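Local structure of NolR (Sinorhizobium fredii, 4OMZ) at residues L38-A44 / T80-S85. The protein binds DNA as a transcription regulator of the ArsR family and regulates rhizobial nodulation and symbiosis gene expression. Residues are numbered along the deposited sequence; the frame is centred on the assembly and turned at random.
Sequences LVKEEMA and TIYYSS
Met43 and Tyr83 pair through their backbones as a hydrogen-bonded antiparallel pair. This joins the short strand 43-44 to the second strand of the beta hairpin in the winged helix-turn-helix fold of ArsR-type regulators. Tyr83 N donates to Met43 O at 2.9 Å, and Met43 N donates back to Tyr83 O at 3.2 Å. The second bond lies in the carbonyl plane of Tyr83. The CA-H of Glu42 also approaches Tyr83 O, and the methyl CD2 of Leu38 lies 3.4 Å from the same Tyr83 O.

The side chains of Leu38 and Tyr83 run side by side in the same direction. CD1 of Leu38 meets CB of Tyr83 at 4.0 Å. With CG beside its backbone N (chi1 -77°), the Tyr83 ring continues away from 38-44, and its OH makes a weak hydrogen bond to Arg67. Met43 and Leu38 both pack on Leu48 of the helix 45-51.

The Tyr82 ring meets the Met43-Ala44 backbone obliquely, with CD1 of Tyr82 3.5 Å from Ala44 N. CE1 of Tyr82 touches CB of Ala44, the N-cap residue of helix 45-51, at 3.7 Å. CG2 of Thr80 meets the same methyl. Glu42 crosses Tyr82 at about a right angle, with its carboxylate plane 35° from the ring plane. OE2 of Glu42 forms a salt bridge with Arg75 on strand 73-77, the other arm of the hairpin.

Beyond the strand pair, the contact passes to the end of the helix 29-40. A water donates to Val39 O and, weakly, to Ser85 O. The hydroxyl of Ser85 is hydrogen-bonded to Leu71 O. Ser85 N reaches Leu38 O at 3.1 Å from above the carbonyl plane, 63° out of it.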
ATOM      1  N   LEU A  38      12.453  -0.949 -11.604  1.00 46.82           N
ATOM      2  CA  LEU A  38      12.563   0.391 -12.170  1.00 44.04           C
ATOM      3  C   LEU A  38      13.305   1.347 -11.247  1.00 43.90           C
ATOM      4  O   LEU A  38      13.872   2.340 -11.704  1.00 44.11           O
ATOM      5  CB  LEU A  38      11.177   0.947 -12.486  1.00 43.44           C
ATOM      6  CG  LEU A  38      10.473   0.281 -13.666  1.00 43.74           C
ATOM      7  CD1 LEU A  38       9.223   1.054 -14.057  1.00 43.23           C
ATOM      8  CD2 LEU A  38      11.435   0.185 -14.839  1.00 48.64           C
ATOM      9  N   VAL A  39      13.292   1.067  -9.948  1.00 47.08           N
ATOM     10  CA  VAL A  39      14.077   1.885  -9.035  1.00 57.88           C
ATOM     11  C   VAL A  39      15.553   1.569  -9.219  1.00 60.94           C
ATOM     12  O   VAL A  39      16.394   2.465  -9.135  1.00 44.84           O
ATOM     13  CB  VAL A  39      13.674   1.667  -7.554  1.00 48.11           C
ATOM     14  CG1 VAL A  39      14.834   1.975  -6.623  1.00 43.70           C
ATOM     15  CG2 VAL A  39      12.478   2.529  -7.201  1.00 45.30           C
ATOM     16  N   LYS A  40      15.887   0.323  -9.552  1.00 62.39           N
ATOM     17  CA  LYS A  40      17.322   0.036  -9.568  1.00 73.94           C
ATOM     18  C   LYS A  40      17.925   0.042 -10.975  1.00 80.44           C
ATOM     19  O   LYS A  40      19.146  -0.046 -11.118  1.00 84.77           O
ATOM     20  CB  LYS A  40      17.639  -1.305  -8.895  1.00 79.61           C
ATOM     21  CG  LYS A  40      16.546  -1.868  -8.023  1.00 80.05           C
ATOM     22  CD  LYS A  40      16.530  -1.208  -6.656  1.00 75.70           C
ATOM     23  CE  LYS A  40      15.849  -2.076  -5.610  1.00 71.41           C
ATOM     24  NZ  LYS A  40      16.737  -3.183  -5.147  1.00 70.26           N
ATOM     25  N   GLU A  41      17.091   0.186 -12.005  1.00 73.04           N
ATOM     26  CA  GLU A  41      17.603   0.271 -13.373  1.00 65.04           C
ATOM     27  C   GLU A  41      16.577   0.775 -14.403  1.00 61.51           C
ATOM     28  O   GLU A  41      15.370   0.635 -14.205  1.00 66.62           O
ATOM     29  CB  GLU A  41      18.134  -1.119 -13.744  1.00 71.60           C
ATOM     30  CG  GLU A  41      17.148  -2.218 -13.363  1.00 79.21           C
ATOM     31  CD  GLU A  41      17.687  -3.634 -13.510  1.00 82.61           C
ATOM     32  OE1 GLU A  41      18.598  -3.868 -14.335  1.00 85.70           O
ATOM     33  OE2 GLU A  41      17.176  -4.517 -12.782  1.00 77.21           O
ATOM     34  N   GLU A  42      17.067   1.353 -15.501  1.00 54.69           N
ATOM     35  CA  GLU A  42      16.246   1.640 -16.685  1.00 46.75           C
ATOM     36  C   GLU A  42      15.956   0.399 -17.515  1.00 49.34           C
ATOM     37  O   GLU A  42      16.833  -0.439 -17.713  1.00 50.90           O
ATOM     38  CB  GLU A  42      16.913   2.657 -17.613  1.00 47.18           C
ATOM     39  CG  GLU A  42      16.965   4.091 -17.164  1.00 46.89           C
ATOM     40  CD  GLU A  42      17.373   5.010 -18.311  1.00 60.14           C
ATOM     41  OE1 GLU A  42      18.495   4.840 -18.843  1.00 48.10           O
ATOM     42  OE2 GLU A  42      16.572   5.896 -18.689  1.00 53.18           O
ATOM     43  N   MET A  43      14.731   0.291 -18.018  1.00 46.87           N
ATOM     44  CA  MET A  43      14.367  -0.830 -18.876  1.00 54.18           C
ATOM     45  C   MET A  43      13.406  -0.467 -19.994  1.00 53.76           C
ATOM     46  O   MET A  43      12.461   0.303 -19.799  1.00 49.33           O
ATOM     47  CB  MET A  43      13.753  -1.969 -18.064  1.00 56.53           C
ATOM     48  CG  MET A  43      14.720  -2.659 -17.141  1.00 59.01           C
ATOM     49  SD  MET A  43      14.034  -4.172 -16.473  1.00 75.51           S
ATOM     50  CE  MET A  43      14.470  -3.941 -14.766  1.00 57.65           C
ATOM     51  N   ALA A  44      13.659  -1.036 -21.169  1.00 57.12           N
ATOM     52  CA  ALA A  44      12.694  -0.965 -22.244  1.00 48.35           C
ATOM     53  C   ALA A  44      11.586  -1.919 -21.841  1.00 48.23           C
ATOM     54  O   ALA A  44      11.819  -2.857 -21.081  1.00 48.29           O
ATOM     55  CB  ALA A  44      13.309  -1.346 -23.570  1.00 57.11           C
ATOM     56  N   THR A  80      11.850   3.637 -28.949  1.00 61.33           N
ATOM     57  CA  THR A  80      11.937   2.757 -27.801  1.00 53.63           C
ATOM     58  C   THR A  80      11.751   3.592 -26.548  1.00 53.79           C
ATOM     59  O   THR A  80      12.427   4.603 -26.351  1.00 56.16           O
ATOM     60  CB  THR A  80      13.297   2.025 -27.748  1.00 52.75           C
ATOM     61  OG1 THR A  80      13.517   1.328 -28.980  1.00 55.84           O
ATOM     62  CG2 THR A  80      13.337   1.031 -26.590  1.00 50.28           C
ATOM     63  N   ILE A  81      10.826   3.163 -25.699  1.00 50.17           N
ATOM     64  CA  ILE A  81      10.598   3.851 -24.443  1.00 47.63           C
ATOM     65  C   ILE A  81      11.324   3.135 -23.314  1.00 52.03           C
ATOM     66  O   ILE A  81      11.221   1.917 -23.167  1.00 58.01           O
ATOM     67  CB  ILE A  81       9.091   3.953 -24.111  1.00 51.51           C
ATOM     68  CG1 ILE A  81       8.325   4.624 -25.255  1.00 54.02           C
ATOM     69  CG2 ILE A  81       8.881   4.718 -22.810  1.00 47.36           C
ATOM     70  CD1 ILE A  81       8.688   6.080 -25.474  1.00 57.13           C
ATOM     71  N   TYR A  82      12.069   3.906 -22.533  1.00 48.59           N
ATOM     72  CA  TYR A  82      12.756   3.393 -21.360  1.00 42.25           C
ATOM     73  C   TYR A  82      12.104   3.960 -20.117  1.00 36.24           C
ATOM     74  O   TYR A  82      12.010   5.182 -19.958  1.00 35.04           O
ATOM     75  CB  TYR A  82      14.246   3.744 -21.387  1.00 39.26           C
ATOM     76  CG  TYR A  82      15.016   3.013 -22.463  1.00 44.73           C
ATOM     77  CD1 TYR A  82      15.471   1.717 -22.256  1.00 55.92           C
ATOM     78  CD2 TYR A  82      15.295   3.619 -23.679  1.00 42.41           C
ATOM     79  CE1 TYR A  82      16.174   1.039 -23.231  1.00 58.74           C
ATOM     80  CE2 TYR A  82      15.997   2.948 -24.664  1.00 58.58           C
ATOM     81  CZ  TYR A  82      16.436   1.658 -24.433  1.00 67.03           C
ATOM     82  OH  TYR A  82      17.137   0.981 -25.408  1.00 79.72           O
ATOM     83  N   TYR A  83      11.661   3.062 -19.243  1.00 37.65           N
ATOM     84  CA  TYR A  83      10.987   3.429 -18.005  1.00 36.77           C
ATOM     85  C   TYR A  83      11.944   3.413 -16.825  1.00 40.33           C
ATOM     86  O   TYR A  83      12.872   2.605 -16.778  1.00 40.52           O
ATOM     87  CB  TYR A  83       9.823   2.479 -17.731  1.00 30.82           C
ATOM     88  CG  TYR A  83       8.591   2.751 -18.559  1.00 36.92           C
ATOM     89  CD1 TYR A  83       8.502   2.322 -19.876  1.00 41.08           C
ATOM     90  CD2 TYR A  83       7.506   3.426 -18.016  1.00 40.88           C
ATOM     91  CE1 TYR A  83       7.367   2.563 -20.632  1.00 43.15           C
ATOM     92  CE2 TYR A  83       6.372   3.675 -18.763  1.00 41.15           C
ATOM     93  CZ  TYR A  83       6.305   3.242 -20.067  1.00 43.26           C
ATOM     94  OH  TYR A  83       5.170   3.494 -20.805  1.00 51.30           O
ATOM     95  N   SER A  84      11.721   4.315 -15.876  1.00 38.40           N
ATOM     96  CA  SER A  84      12.469   4.294 -14.624  1.00 33.64           C
ATOM     97  C   SER A  84      11.587   4.854 -13.529  1.00 28.67           C
ATOM     98  O   SER A  84      10.504   5.354 -13.809  1.00 34.00           O
ATOM     99  CB  SER A  84      13.768   5.096 -14.739  1.00 26.78           C
ATOM    100  OG  SER A  84      13.514   6.414 -15.192  1.00 26.68           O
ATOM    101  N   SER A  85      12.027   4.755 -12.282  1.00 28.30           N
ATOM    102  CA  SER A  85      11.337   5.451 -11.208  1.00 28.94           C
ATOM    103  C   SER A  85      12.305   6.144 -10.279  1.00 27.43           C
ATOM    104  O   SER A  85      13.189   5.515  -9.699  1.00 30.63           O
ATOM    105  CB  SER A  85      10.461   4.500 -10.400  1.00 33.79           C
ATOM    106  OG  SER A  85       9.745   5.228  -9.417  1.00 30.47           O
TER
HETATM  107  O   HOH W   1      16.548   5.570  -9.673  1.00 31.20           O